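Local coordinates for protein arylmalonate decarboxylase (Bordetella bronchiseptica, PDB 3DTV) that catalyses the decarboxylation of 2-aryl-2-methylmalonates, taking up a proton and releasing carbon dioxide to give 2-arylpropionates, at residues P21-R26 / L192-I197; R26-L31 / G215-V220. All coordinates share one frame; numbering follows the deposited sequence.

Contact 1 (P21-R26 / L192-I197); sequences PADGAR and LTLDAI
A polar bridge between the two halves of the enzyme joins Asp23 of helix 20-25 and Arg26, three residues on, to the loop Leu192-Asp195. Each half has a four-stranded parallel sheet of order 2-1-3-4, consistent with the aspartate/glutamate racemase clan; helix 20-25 follows strand 9-13 of one, the loop strand 183-186 of the other. With chi1 roughly trans (-150°), Asp23 reaches across, and its OD2 takes two syn-side bonds, from Thr193 OG1 at 2.7 Å and from Thr193 N, 2.8 Å from the same OD2. These probably restrain the carboxylate's rotation. Thr193 N is shared weakly with OD1, which also takes a weak bond from Leu194 N. Leu192 CD2 packs on Asp23 CB at 3.8 Å. Leu194 CB lies over one face of the Arg26 guanidinium; Leu194 CD1 and Arg26 CD are doubtfully close. The salt bridge to Asp195 is weak: Arg26 NH1 to Asp195 OD1 (3.1 Å) is bent, 122°, and oblique, whereas Arg26 NH2 to Asp195 OD2 (3.2 Å) is long but nearly straight, 168°, and in the guanidinium plane. Tyr233 touches Leu194 and Asp195 and weakly bonds Arg26 NH1. Thr193 OG1 also bonds Ser210 OG, beside Pro213 of helix 211-223 and Leu167 of helix 164-176.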
loop_
_atom_site.group_PDB
_atom_site.type_symbol
_atom_site.label_atom_id
_atom_site.label_comp_id
_atom_site.label_asym_id
_atom_site.label_seq_id
_atom_site.Cartn_x
_atom_site.Cartn_y
_atom_site.Cartn_z
ATOM N N PRO D 21 -0.249 -7.463 -5.295
ATOM C CA PRO D 21 1.084 -8.034 -5.309
ATOM C C PRO D 21 1.776 -7.897 -6.680
ATOM O O PRO D 21 2.970 -7.628 -6.730
ATOM C CB PRO D 21 0.824 -9.499 -4.951
ATOM C CG PRO D 21 -0.379 -9.444 -4.080
ATOM C CD PRO D 21 -1.238 -8.436 -4.797
ATOM N N ALA D 22 1.032 -8.110 -7.769
ATOM C CA ALA D 22 1.603 -8.105 -9.127
ATOM C C ALA D 22 1.984 -6.691 -9.584
ATOM O O ALA D 22 2.830 -6.500 -10.492
ATOM C CB ALA D 22 0.639 -8.770 -10.141
ATOM N N ASP D 23 1.352 -5.705 -8.959
ATOM C CA ASP D 23 1.694 -4.317 -9.171
ATOM C C ASP D 23 3.119 -4.001 -8.733
ATOM O O ASP D 23 3.875 -3.346 -9.471
ATOM C CB ASP D 23 0.697 -3.387 -8.482
ATOM C CG ASP D 23 0.548 -2.047 -9.209
ATOM O OD1 ASP D 23 1.066 -1.918 -10.331
ATOM O OD2 ASP D 23 -0.083 -1.124 -8.658
ATOM N N GLY D 24 3.501 -4.450 -7.548
ATOM C CA GLY D 24 4.889 -4.308 -7.109
ATOM C C GLY D 24 5.832 -5.315 -7.741
ATOM O O GLY D 24 6.993 -4.992 -8.041
ATOM N N ALA D 25 5.354 -6.539 -7.960
ATOM C CA ALA D 25 6.193 -7.567 -8.594
ATOM C C ALA D 25 6.772 -7.105 -9.936
ATOM O O ALA D 25 7.854 -7.533 -10.351
ATOM C CB ALA D 25 5.423 -8.868 -8.772
ATOM N N ARG D 26 6.027 -6.245 -10.624
ATOM C CA ARG D 26 6.488 -5.641 -11.877
ATOM C C ARG D 26 7.871 -4.972 -11.727
ATOM O O ARG D 26 8.694 -5.006 -12.661
ATOM C CB ARG D 26 5.484 -4.631 -12.383
ATOM C CG ARG D 26 5.667 -4.383 -13.900
ATOM C CD ARG D 26 5.474 -2.980 -14.378
ATOM N NE ARG D 26 4.080 -2.572 -14.530
ATOM C CZ ARG D 26 3.608 -1.784 -15.497
ATOM N NH1 ARG D 26 4.408 -1.355 -16.459
ATOM N NH2 ARG D 26 2.304 -1.451 -15.518
ATOM N N LEU D 192 -3.963 -1.795 -11.545
ATOM C CA LEU D 192 -2.514 -1.654 -11.544
ATOM C C LEU D 192 -2.152 -0.183 -11.685
ATOM O O LEU D 192 -2.663 0.505 -12.550
ATOM C CB LEU D 192 -1.882 -2.497 -12.664
ATOM C CG LEU D 192 -2.240 -4.009 -12.536
ATOM C CD1 LEU D 192 -1.881 -4.797 -13.843
ATOM C CD2 LEU D 192 -1.542 -4.566 -11.361
ATOM N N THR D 193 -1.270 0.304 -10.820
ATOM C CA THR D 193 -1.045 1.760 -10.661
ATOM C C THR D 193 0.332 2.218 -11.177
ATOM O O THR D 193 0.545 3.443 -11.399
ATOM C CB THR D 193 -1.185 2.215 -9.161
ATOM O OG1 THR D 193 -0.167 1.597 -8.390
ATOM C CG2 THR D 193 -2.505 1.806 -8.559
ATOM N N LEU D 194 1.264 1.269 -11.368
ATOM C CA LEU D 194 2.646 1.620 -11.759
ATOM C C LEU D 194 2.732 2.629 -12.933
ATOM O O LEU D 194 3.577 3.512 -12.924
ATOM C CB LEU D 194 3.453 0.371 -12.111
ATOM C CG LEU D 194 4.517 -0.210 -11.186
ATOM C CD1 LEU D 194 5.707 -0.553 -12.097
ATOM C CD2 LEU D 194 4.930 0.798 -10.099
ATOM N N ASP D 195 1.883 2.492 -13.937
ATOM C CA ASP D 195 1.985 3.343 -15.124
ATOM C C ASP D 195 1.494 4.756 -14.869
ATOM O O ASP D 195 1.835 5.662 -15.599
ATOM C CB ASP D 195 1.267 2.715 -16.323
ATOM C CG ASP D 195 2.055 1.587 -16.941
ATOM O OD1 ASP D 195 3.299 1.486 -16.758
ATOM O OD2 ASP D 195 1.423 0.789 -17.630
ATOM N N ALA D 196 0.703 4.950 -13.820
ATOM C CA ALA D 196 0.200 6.279 -13.527
ATOM C C ALA D 196 1.273 7.149 -12.832
ATOM O O ALA D 196 1.197 8.386 -12.840
ATOM C CB ALA D 196 -1.037 6.184 -12.682
ATOM N N ILE D 197 2.265 6.490 -12.229
ATOM C CA ILE D 197 3.211 7.152 -11.331
ATOM C C ILE D 197 4.110 8.135 -12.074
ATOM O O ILE D 197 4.073 9.330 -11.761
ATOM C CB ILE D 197 4.059 6.156 -10.504
ATOM C CG1 ILE D 197 3.160 5.274 -9.587
ATOM C CG2 ILE D 197 5.104 6.916 -9.674
ATOM C CD1 ILE D 197 3.927 4.171 -8.812
#

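Contact 2 (R26-L31 / G215-V220); sequences RLYPDL and GFWDAV
Tyr28 lies between Phe216, Trp217 and Val220, its ring filling the hollow these three side chains form along helix 211-223. The bump that meets its face is Val220 CG2, a CH-pi contact 3.9 Å from the ring centroid and 11° off the normal. Val220 CG1 sits against the ring too, 3.8 Å from Tyr28 CE1. Phe216, swung out from the helix by a chi1 of -152°, lies beside the tyrosine: the planes are 18° apart but slid past one another, centroids 5.5 Å apart, so overlap is slight, and the approach is closest at Phe216 CD1 and Tyr28 CD2, 3.4 Å. At the far end Tyr28 OH meets the edge of the indole near its plane, 3.4 Å from Trp217 CD1. The type I turn from Tyr28 to Leu31 brings both side chains back to the helix, and Leu31 CD2 packs against Val220 CG2 at 3.5 Å and at the edge of the Phe216 ring. Behind, Phe216 and Val220 rest on Ile9 of strand 9-13, and Trp217 stacks edge-to-face with Phe237. All five touching residues are buried, and their packing is aromatic and aliphatic, implying cohesion by complementary shape and dispersion rather than directed polar bonds.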
loop_
_atom_site.group_PDB
_atom_site.type_symbol
_atom_site.label_atom_id
_atom_site.label_comp_id
_atom_site.label_asym_id
_atom_site.label_seq_id
_atom_site.Cartn_x
_atom_site.Cartn_y
_atom_site.Cartn_z
ATOM N N ARG D 26 6.027 -6.245 -10.624
ATOM C CA ARG D 26 6.488 -5.641 -11.877
ATOM C C ARG D 26 7.871 -4.972 -11.727
ATOM O O ARG D 26 8.694 -5.006 -12.661
ATOM C CB ARG D 26 5.484 -4.631 -12.383
ATOM C CG ARG D 26 5.667 -4.383 -13.900
ATOM C CD ARG D 26 5.474 -2.980 -14.378
ATOM N NE ARG D 26 4.080 -2.572 -14.530
ATOM C CZ ARG D 26 3.608 -1.784 -15.497
ATOM N NH1 ARG D 26 4.408 -1.355 -16.459
ATOM N NH2 ARG D 26 2.304 -1.451 -15.518
ATOM N N LEU D 27 8.120 -4.385 -10.561
ATOM C CA LEU D 27 9.398 -3.741 -10.236
ATOM C C LEU D 27 10.569 -4.701 -10.006
ATOM O O LEU D 27 11.742 -4.296 -10.102
ATOM C CB LEU D 27 9.260 -2.862 -8.989
ATOM C CG LEU D 27 8.339 -1.656 -9.143
ATOM C CD1 LEU D 27 8.123 -1.059 -7.737
ATOM C CD2 LEU D 27 8.923 -0.643 -10.084
ATOM N N TYR D 28 10.262 -5.964 -9.738
ATOM C CA TYR D 28 11.253 -6.884 -9.251
ATOM C C TYR D 28 11.205 -8.204 -9.984
ATOM O O TYR D 28 10.698 -9.177 -9.432
ATOM C CB TYR D 28 11.031 -7.114 -7.755
ATOM C CG TYR D 28 11.322 -5.907 -6.906
ATOM C CD1 TYR D 28 12.642 -5.563 -6.584
ATOM C CD2 TYR D 28 10.296 -5.101 -6.440
ATOM C CE1 TYR D 28 12.921 -4.450 -5.788
ATOM C CE2 TYR D 28 10.552 -3.979 -5.674
ATOM C CZ TYR D 28 11.868 -3.653 -5.342
ATOM O OH TYR D 28 12.148 -2.556 -4.547
ATOM N N PRO D 29 11.739 -8.243 -11.230
ATOM C CA PRO D 29 11.625 -9.386 -12.147
ATOM C C PRO D 29 11.867 -10.770 -11.544
ATOM O O PRO D 29 11.096 -11.711 -11.798
ATOM C CB PRO D 29 12.670 -9.072 -13.247
ATOM C CG PRO D 29 12.670 -7.613 -13.309
ATOM C CD PRO D 29 12.448 -7.118 -11.870
ATOM N N ASP D 30 12.935 -10.933 -10.794
ATOM C CA ASP D 30 13.202 -12.284 -10.359
ATOM C C ASP D 30 12.635 -12.640 -8.970
ATOM O O ASP D 30 12.806 -13.777 -8.518
ATOM C CB ASP D 30 14.695 -12.573 -10.426
ATOM C CG ASP D 30 15.215 -12.595 -11.861
ATOM O OD1 ASP D 30 14.506 -13.075 -12.799
ATOM O OD2 ASP D 30 16.355 -12.124 -12.029
ATOM N N LEU D 31 11.984 -11.696 -8.291
ATOM C CA LEU D 31 11.511 -11.981 -6.907
ATOM C C LEU D 31 10.280 -12.868 -6.897
ATOM O O LEU D 31 9.250 -12.463 -7.393
ATOM C CB LEU D 31 11.287 -10.698 -6.093
ATOM C CG LEU D 31 12.426 -10.316 -5.117
ATOM C CD1 LEU D 31 13.748 -10.476 -5.799
ATOM C CD2 LEU D 31 12.320 -8.911 -4.618
ATOM N N GLY D 215 4.280 -1.175 -1.151
ATOM C CA GLY D 215 4.172 -2.332 -0.220
ATOM C C GLY D 215 5.209 -3.388 -0.616
ATOM O O GLY D 215 5.893 -3.917 0.234
ATOM N N PHE D 216 5.338 -3.676 -1.915
ATOM C CA PHE D 216 6.320 -4.647 -2.399
ATOM C C PHE D 216 7.745 -4.140 -2.134
ATOM O O PHE D 216 8.582 -4.861 -1.599
ATOM C CB PHE D 216 6.114 -4.881 -3.900
ATOM C CG PHE D 216 6.545 -6.248 -4.374
ATOM C CD1 PHE D 216 7.909 -6.538 -4.568
ATOM C CD2 PHE D 216 5.609 -7.219 -4.636
ATOM C CE1 PHE D 216 8.319 -7.808 -4.967
ATOM C CE2 PHE D 216 5.997 -8.470 -5.036
ATOM C CZ PHE D 216 7.366 -8.776 -5.214
ATOM N N TRP D 217 7.990 -2.882 -2.501
ATOM C CA TRP D 217 9.292 -2.227 -2.327
ATOM C C TRP D 217 9.754 -2.311 -0.863
ATOM O O TRP D 217 10.893 -2.690 -0.576
ATOM C CB TRP D 217 9.200 -0.782 -2.819
ATOM C CG TRP D 217 10.231 0.148 -2.323
ATOM C CD1 TRP D 217 11.476 0.373 -2.877
ATOM C CD2 TRP D 217 10.096 1.081 -1.240
ATOM N NE1 TRP D 217 12.120 1.374 -2.181
ATOM C CE2 TRP D 217 11.310 1.804 -1.156
ATOM C CE3 TRP D 217 9.079 1.352 -0.313
ATOM C CZ2 TRP D 217 11.546 2.785 -0.158
ATOM C CZ3 TRP D 217 9.302 2.331 0.663
ATOM C CH2 TRP D 217 10.537 3.033 0.733
ATOM N N ASP D 218 8.851 -1.991 0.047
ATOM C CA ASP D 218 9.131 -2.025 1.479
ATOM C C ASP D 218 9.425 -3.447 1.972
ATOM O O ASP D 218 10.341 -3.634 2.752
ATOM C CB ASP D 218 7.955 -1.424 2.239
ATOM C CG ASP D 218 8.153 -1.444 3.762
ATOM O OD1 ASP D 218 7.338 -2.075 4.507
ATOM O OD2 ASP D 218 9.110 -0.801 4.205
ATOM N N ALA D 219 8.618 -4.429 1.546
ATOM C CA ALA D 219 8.829 -5.827 1.935
ATOM C C ALA D 219 10.201 -6.309 1.440
ATOM O O ALA D 219 10.873 -7.077 2.110
ATOM C CB ALA D 219 7.736 -6.725 1.374
ATOM N N VAL D 220 10.582 -5.895 0.246
ATOM C CA VAL D 220 11.920 -6.226 -0.302
ATOM C C VAL D 220 13.039 -5.692 0.595
ATOM O O VAL D 220 13.929 -6.466 0.973
ATOM C CB VAL D 220 12.075 -5.755 -1.770
ATOM C CG1 VAL D 220 13.504 -6.124 -2.384
ATOM C CG2 VAL D 220 10.958 -6.359 -2.616
#

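Overall arrangement
The two contacts share Arg26, whose side chain serves contact 1 while its backbone continues into the loop of contact 2, and their centres lie about 10 Å apart. Phe216 joins them directly: its ring, packed on Tyr28, also meets helix 20-25, with Phe216 CD2 3.4 Å from both Pro21 O and Ala25 N. Separately, Phe216 CB lies 3.5 Å from Gly24 CA. A further link is Leu194 CD1 to Leu27 CD2, 3.8 Å. Contact 1 is polar and partly buried and joins the halves built on the two sheets; contact 2 is apolar and buried and packs the 26-31 loop on helix 211-223. Their segments alternate along the chain.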